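Local structure of proteasome assembly chaperone family protein (Pyrococcus furiosus DSM 3638, 3WZ2) at residues 14-27 against 72-85. The protein is an archaeal homolog of proteasome-assembly chaperones and probably acts on the proteasome as an assembly factor or activator. Residues are numbered along the deposited sequence; the frame is centred on the assembly and turned at random.
Sequences LPEVENAIFIEGYP and LRFYGKNNIIIAIA
Ile21 and Ile23 each use both N-H and C=O to pair with residues 79-83. Ile21 N donates to Asn79 O at 2.7 Å, and Ile81 N returns a bond to Ile21 O. Ile23 repeats the pattern with Ile81 O and Ala83 N. Gly25 N closes the series on Ala83 O at 3.1 Å. Water 1 carries the pairing further, donating to Gly25 O and accepting from Ala85 N.

On the face that carries Phe22, Ile81 and Ala83 the contacts between the two segments are mostly apolar. Phe22 holds CG anti to its own N (chi1 -176°), and this sends CZ to within 3.6 Å of Ala83 CB. The CE1 edge of Phe22 meets Phe74 CE1 at 3.9 Å. Leu14 CD2 sits over the centre of the Phe74 ring in a CH-pi contact. Ile81 CD1 packs on Ala20 CB and Val17. Helix 91-107 covers Phe22, Leu14 and Ile81. On the face of Ile21, Ile23, Ile80 and Ile82, Ile23 CD1 touches Ile80 CG2 at 3.7 Å.

Tyr26 lays its ring flat on Ala85, whose CB stands 3.7 Å from the ring centroid. Its OH reaches water 2, which donates to Arg73 O. Replacing Tyr26 by alanine would probably leave Ala85 CB without its aromatic cover and water 2 without its hydroxyl partner. Tyr26 N donates to Glu24 OE2 at 2.7 Å, while Glu24 OE1 is held by Ser115 and Ser160.

Strands 72-77 and 80-85 form a hairpin with a type II' turn. Strand 21-24 runs parallel to 80-85 and joins this hairpin to strand 112-120 in the central mixed sheet of the alpha/beta PAC2-family fold.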
loop_
_atom_site.group_PDB
_atom_site.type_symbol
_atom_site.label_atom_id
_atom_site.label_comp_id
_atom_site.label_asym_id
_atom_site.label_seq_id
_atom_site.Cartn_x
_atom_site.Cartn_y
_atom_site.Cartn_z
ATOM N N LEU B 14 22.525 -20.226 0.626
ATOM C CA LEU B 14 22.466 -21.649 0.426
ATOM C C LEU B 14 23.657 -22.095 -0.429
ATOM O O LEU B 14 23.727 -21.730 -1.603
ATOM C CB LEU B 14 21.157 -21.985 -0.279
ATOM C CG LEU B 14 20.867 -23.464 -0.430
ATOM C CD1 LEU B 14 20.823 -24.149 0.918
ATOM C CD2 LEU B 14 19.552 -23.665 -1.158
ATOM N N PRO B 15 24.576 -22.900 0.141
ATOM C CA PRO B 15 25.660 -23.400 -0.711
ATOM C C PRO B 15 25.146 -24.329 -1.801
ATOM O O PRO B 15 24.093 -24.953 -1.653
ATOM C CB PRO B 15 26.576 -24.152 0.259
ATOM C CG PRO B 15 25.749 -24.433 1.450
ATOM C CD PRO B 15 24.693 -23.367 1.528
ATOM N N GLU B 16 25.895 -24.386 -2.882
ATOM C CA GLU B 16 25.616 -25.268 -4.005
ATOM C C GLU B 16 25.757 -26.717 -3.608
ATOM O O GLU B 16 26.707 -27.101 -2.929
ATOM C CB GLU B 16 26.542 -24.955 -5.168
ATOM C CG GLU B 16 26.319 -23.546 -5.686
ATOM C CD GLU B 16 26.916 -23.278 -7.073
ATOM O OE1 GLU B 16 27.319 -24.239 -7.801
ATOM O OE2 GLU B 16 26.981 -22.084 -7.427
ATOM N N VAL B 17 24.730 -27.494 -3.898
ATOM C CA VAL B 17 24.778 -28.920 -3.724
ATOM C C VAL B 17 24.521 -29.467 -5.110
ATOM O O VAL B 17 23.395 -29.379 -5.606
ATOM C CB VAL B 17 23.716 -29.402 -2.708
ATOM C CG1 VAL B 17 23.657 -30.935 -2.643
ATOM C CG2 VAL B 17 24.015 -28.835 -1.318
ATOM N N GLU B 18 25.556 -30.006 -5.762
ATOM C CA GLU B 18 25.405 -30.453 -7.161
ATOM C C GLU B 18 24.420 -31.620 -7.181
ATOM O O GLU B 18 24.473 -32.485 -6.297
ATOM C CB GLU B 18 26.766 -30.842 -7.767
ATOM C CG GLU B 18 26.772 -30.933 -9.310
ATOM C CD GLU B 18 26.621 -29.587 -10.013
ATOM O OE1 GLU B 18 26.711 -28.516 -9.370
ATOM O OE2 GLU B 18 26.390 -29.581 -11.239
ATOM N N ASN B 19 23.513 -31.634 -8.171
ATOM C CA ASN B 19 22.550 -32.733 -8.350
ATOM C C ASN B 19 21.602 -32.974 -7.147
ATOM O O ASN B 19 21.204 -34.090 -6.810
ATOM C CB ASN B 19 23.268 -34.033 -8.773
ATOM C CG ASN B 19 24.152 -33.832 -10.053
ATOM O OD1 ASN B 19 23.801 -33.128 -11.013
ATOM N ND2 ASN B 19 25.319 -34.415 -10.018
ATOM N N ALA B 20 21.293 -31.885 -6.494
ATOM C CA ALA B 20 20.447 -31.901 -5.309
ATOM C C ALA B 20 19.137 -32.610 -5.570
ATOM O O ALA B 20 18.526 -32.501 -6.656
ATOM C CB ALA B 20 20.191 -30.471 -4.862
ATOM N N ILE B 21 18.696 -33.354 -4.576
ATOM C CA ILE B 21 17.302 -33.685 -4.422
ATOM C C ILE B 21 16.704 -32.720 -3.430
ATOM O O ILE B 21 17.071 -32.713 -2.248
ATOM C CB ILE B 21 17.144 -35.136 -3.972
ATOM C CG1 ILE B 21 17.647 -36.066 -5.082
ATOM C CG2 ILE B 21 15.689 -35.445 -3.631
ATOM C CD1 ILE B 21 17.950 -37.474 -4.605
ATOM N N PHE B 22 15.773 -31.890 -3.921
ATOM C CA PHE B 22 15.222 -30.786 -3.141
ATOM C C PHE B 22 13.817 -31.117 -2.755
ATOM O O PHE B 22 12.983 -31.389 -3.627
ATOM C CB PHE B 22 15.210 -29.521 -3.979
ATOM C CG PHE B 22 14.741 -28.307 -3.238
ATOM C CD1 PHE B 22 15.642 -27.497 -2.599
ATOM C CD2 PHE B 22 13.416 -27.949 -3.231
ATOM C CE1 PHE B 22 15.224 -26.352 -1.935
ATOM C CE2 PHE B 22 12.988 -26.806 -2.580
ATOM C CZ PHE B 22 13.895 -26.006 -1.935
ATOM N N ILE B 23 13.551 -31.097 -1.460
ATOM C CA ILE B 23 12.242 -31.445 -0.948
ATOM C C ILE B 23 11.642 -30.254 -0.246
ATOM O O ILE B 23 12.271 -29.692 0.646
ATOM C CB ILE B 23 12.365 -32.584 0.052
ATOM C CG1 ILE B 23 12.936 -33.807 -0.658
ATOM C CG2 ILE B 23 11.017 -32.901 0.667
ATOM C CD1 ILE B 23 13.470 -34.838 0.303
ATOM N N GLU B 24 10.428 -29.866 -0.626
ATOM C CA GLU B 24 9.829 -28.661 -0.076
ATOM C C GLU B 24 8.574 -29.031 0.714
ATOM O O GLU B 24 7.731 -29.746 0.206
ATOM C CB GLU B 24 9.458 -27.707 -1.226
ATOM C CG GLU B 24 8.573 -26.551 -0.823
ATOM C CD GLU B 24 7.072 -26.845 -0.903
ATOM O OE1 GLU B 24 6.572 -27.295 -1.962
ATOM O OE2 GLU B 24 6.362 -26.519 0.054
ATOM N N GLY B 25 8.456 -28.542 1.941
ATOM C CA GLY B 25 7.292 -28.811 2.777
ATOM C C GLY B 25 6.818 -27.575 3.520
ATOM O O GLY B 25 6.703 -27.594 4.743
ATOM N N TYR B 26 6.502 -26.515 2.785
ATOM C CA TYR B 26 6.033 -25.270 3.399
ATOM C C TYR B 26 4.625 -25.460 3.979
ATOM O O TYR B 26 3.913 -26.376 3.582
ATOM C CB TYR B 26 6.032 -24.102 2.401
ATOM C CG TYR B 26 7.367 -23.349 2.256
ATOM C CD1 TYR B 26 8.566 -23.975 2.532
ATOM C CD2 TYR B 26 7.390 -21.996 1.878
ATOM C CE1 TYR B 26 9.772 -23.319 2.433
ATOM C CE2 TYR B 26 8.599 -21.324 1.759
ATOM C CZ TYR B 26 9.790 -21.984 2.026
ATOM O OH TYR B 26 11.014 -21.370 1.926
ATOM N N PRO B 27 4.214 -24.585 4.903
ATOM C CA PRO B 27 2.875 -24.717 5.459
ATOM C C PRO B 27 1.776 -24.658 4.437
ATOM O O PRO B 27 1.829 -23.878 3.500
ATOM C CB PRO B 27 2.756 -23.511 6.409
ATOM C CG PRO B 27 4.174 -23.141 6.732
ATOM C CD PRO B 27 4.952 -23.452 5.499
ATOM N N LEU B 72 12.721 -19.331 7.902
ATOM C CA LEU B 72 12.711 -20.031 6.612
ATOM C C LEU B 72 14.076 -20.608 6.359
ATOM O O LEU B 72 15.034 -19.872 6.189
ATOM C CB LEU B 72 12.348 -19.077 5.477
ATOM C CG LEU B 72 10.875 -19.009 5.164
ATOM C CD1 LEU B 72 10.092 -18.342 6.286
ATOM C CD2 LEU B 72 10.663 -18.257 3.862
ATOM N N ARG B 73 14.186 -21.916 6.450
ATOM C CA ARG B 73 15.487 -22.530 6.521
ATOM C C ARG B 73 15.571 -23.760 5.615
ATOM O O ARG B 73 14.555 -24.319 5.215
ATOM C CB ARG B 73 15.926 -22.867 7.969
ATOM C CG ARG B 73 14.862 -23.439 8.830
ATOM C CD ARG B 73 15.255 -23.522 10.308
ATOM N NE ARG B 73 14.268 -24.382 10.931
ATOM C CZ ARG B 73 13.057 -24.001 11.253
ATOM N NH1 ARG B 73 12.674 -22.739 11.064
ATOM N NH2 ARG B 73 12.236 -24.859 11.825
ATOM N N PHE B 74 16.806 -24.128 5.303
ATOM C CA PHE B 74 17.135 -25.303 4.505
ATOM C C PHE B 74 18.018 -26.221 5.311
ATOM O O PHE B 74 19.012 -25.781 5.901
ATOM C CB PHE B 74 17.873 -24.888 3.241
ATOM C CG PHE B 74 17.081 -23.951 2.382
ATOM C CD1 PHE B 74 16.071 -24.424 1.579
ATOM C CD2 PHE B 74 17.335 -22.583 2.402
ATOM C CE1 PHE B 74 15.328 -23.561 0.797
ATOM C CE2 PHE B 74 16.587 -21.713 1.615
ATOM C CZ PHE B 74 15.567 -22.208 0.824
ATOM N N TYR B 75 17.641 -27.500 5.346
ATOM C CA TYR B 75 18.434 -28.538 5.954
ATOM C C TYR B 75 19.026 -29.406 4.883
ATOM O O TYR B 75 18.469 -29.529 3.787
ATOM C CB TYR B 75 17.561 -29.377 6.876
ATOM C CG TYR B 75 17.084 -28.651 8.105
ATOM C CD1 TYR B 75 17.890 -28.566 9.237
ATOM C CD2 TYR B 75 15.859 -28.051 8.138
ATOM C CE1 TYR B 75 17.480 -27.900 10.370
ATOM C CE2 TYR B 75 15.424 -27.376 9.276
ATOM C CZ TYR B 75 16.251 -27.303 10.380
ATOM O OH TYR B 75 15.807 -26.645 11.486
ATOM N N GLY B 76 20.147 -30.023 5.203
ATOM C CA GLY B 76 20.951 -30.706 4.233
ATOM C C GLY B 76 21.622 -31.911 4.816
ATOM O O GLY B 76 22.084 -31.888 5.956
ATOM N N LYS B 77 21.665 -32.968 4.029
ATOM C CA LYS B 77 22.568 -34.076 4.239
ATOM C C LYS B 77 22.858 -34.740 2.918
ATOM O O LYS B 77 21.924 -35.152 2.239
ATOM C CB LYS B 77 21.846 -35.105 5.113
ATOM C CG LYS B 77 22.689 -36.307 5.544
ATOM C CD LYS B 77 23.590 -35.851 6.671
ATOM C CE LYS B 77 23.375 -36.555 7.982
ATOM N NZ LYS B 77 24.720 -36.986 8.429
ATOM N N ASN B 78 24.130 -34.888 2.593
ATOM C CA ASN B 78 24.566 -35.484 1.307
ATOM C C ASN B 78 23.917 -34.707 0.166
ATOM O O ASN B 78 24.118 -33.502 0.093
ATOM C CB ASN B 78 24.252 -36.981 1.252
ATOM C CG ASN B 78 24.996 -37.754 2.329
ATOM O OD1 ASN B 78 26.147 -37.462 2.630
ATOM N ND2 ASN B 78 24.329 -38.740 2.919
ATOM N N ASN B 79 23.119 -35.357 -0.674
ATOM C CA ASN B 79 22.598 -34.700 -1.878
ATOM C C ASN B 79 21.179 -34.190 -1.649
ATOM O O ASN B 79 20.537 -33.717 -2.569
ATOM C CB ASN B 79 22.683 -35.645 -3.091
ATOM C CG ASN B 79 21.951 -36.963 -2.865
ATOM O OD1 ASN B 79 21.944 -37.504 -1.753
ATOM N ND2 ASN B 79 21.313 -37.479 -3.909
ATOM N N ILE B 80 20.679 -34.298 -0.424
ATOM C CA ILE B 80 19.306 -33.949 -0.136
ATOM C C ILE B 80 19.212 -32.609 0.583
ATOM O O ILE B 80 19.967 -32.350 1.527
ATOM C CB ILE B 80 18.604 -35.027 0.699
ATOM C CG1 ILE B 80 18.669 -36.345 -0.076
ATOM C CG2 ILE B 80 17.156 -34.632 0.952
ATOM C CD1 ILE B 80 18.132 -37.526 0.654
ATOM N N ILE B 81 18.286 -31.767 0.128
ATOM C CA ILE B 81 17.949 -30.511 0.783
ATOM C C ILE B 81 16.474 -30.542 1.125
ATOM O O ILE B 81 15.652 -30.934 0.296
ATOM C CB ILE B 81 18.211 -29.315 -0.125
ATOM C CG1 ILE B 81 19.686 -29.280 -0.569
ATOM C CG2 ILE B 81 17.818 -28.022 0.563
ATOM C CD1 ILE B 81 19.988 -28.239 -1.611
ATOM N N ILE B 82 16.146 -30.127 2.349
ATOM C CA ILE B 82 14.756 -29.955 2.778
ATOM C C ILE B 82 14.496 -28.515 3.140
ATOM O O ILE B 82 15.256 -27.933 3.909
ATOM C CB ILE B 82 14.447 -30.847 3.974
ATOM C CG1 ILE B 82 14.607 -32.295 3.525
ATOM C CG2 ILE B 82 13.040 -30.618 4.483
ATOM C CD1 ILE B 82 14.285 -33.295 4.581
ATOM N N ALA B 83 13.428 -27.943 2.590
ATOM C CA ALA B 83 13.062 -26.558 2.823
ATOM C C ALA B 83 11.860 -26.484 3.734
ATOM O O ALA B 83 10.813 -27.080 3.422
ATOM C CB ALA B 83 12.739 -25.893 1.492
ATOM N N ILE B 84 11.976 -25.677 4.790
ATOM C CA ILE B 84 10.964 -25.572 5.851
ATOM C C ILE B 84 10.637 -24.105 6.044
ATOM O O ILE B 84 11.508 -23.257 5.915
ATOM C CB ILE B 84 11.549 -26.170 7.162
ATOM C CG1 ILE B 84 11.623 -27.745 6.988
ATOM C CG2 ILE B 84 10.779 -25.691 8.397
ATOM C CD1 ILE B 84 12.247 -28.515 8.115
ATOM N N ALA B 85 9.395 -23.809 6.382
ATOM C CA ALA B 85 9.010 -22.489 6.818
ATOM C C ALA B 85 8.104 -22.557 8.037
ATOM O O ALA B 85 7.122 -23.281 8.031
ATOM C CB ALA B 85 8.290 -21.756 5.687
HETATM O O HOH W 1 7.679 -25.961 6.580
HETATM O O HOH W 2 13.151 -22.500 3.496
#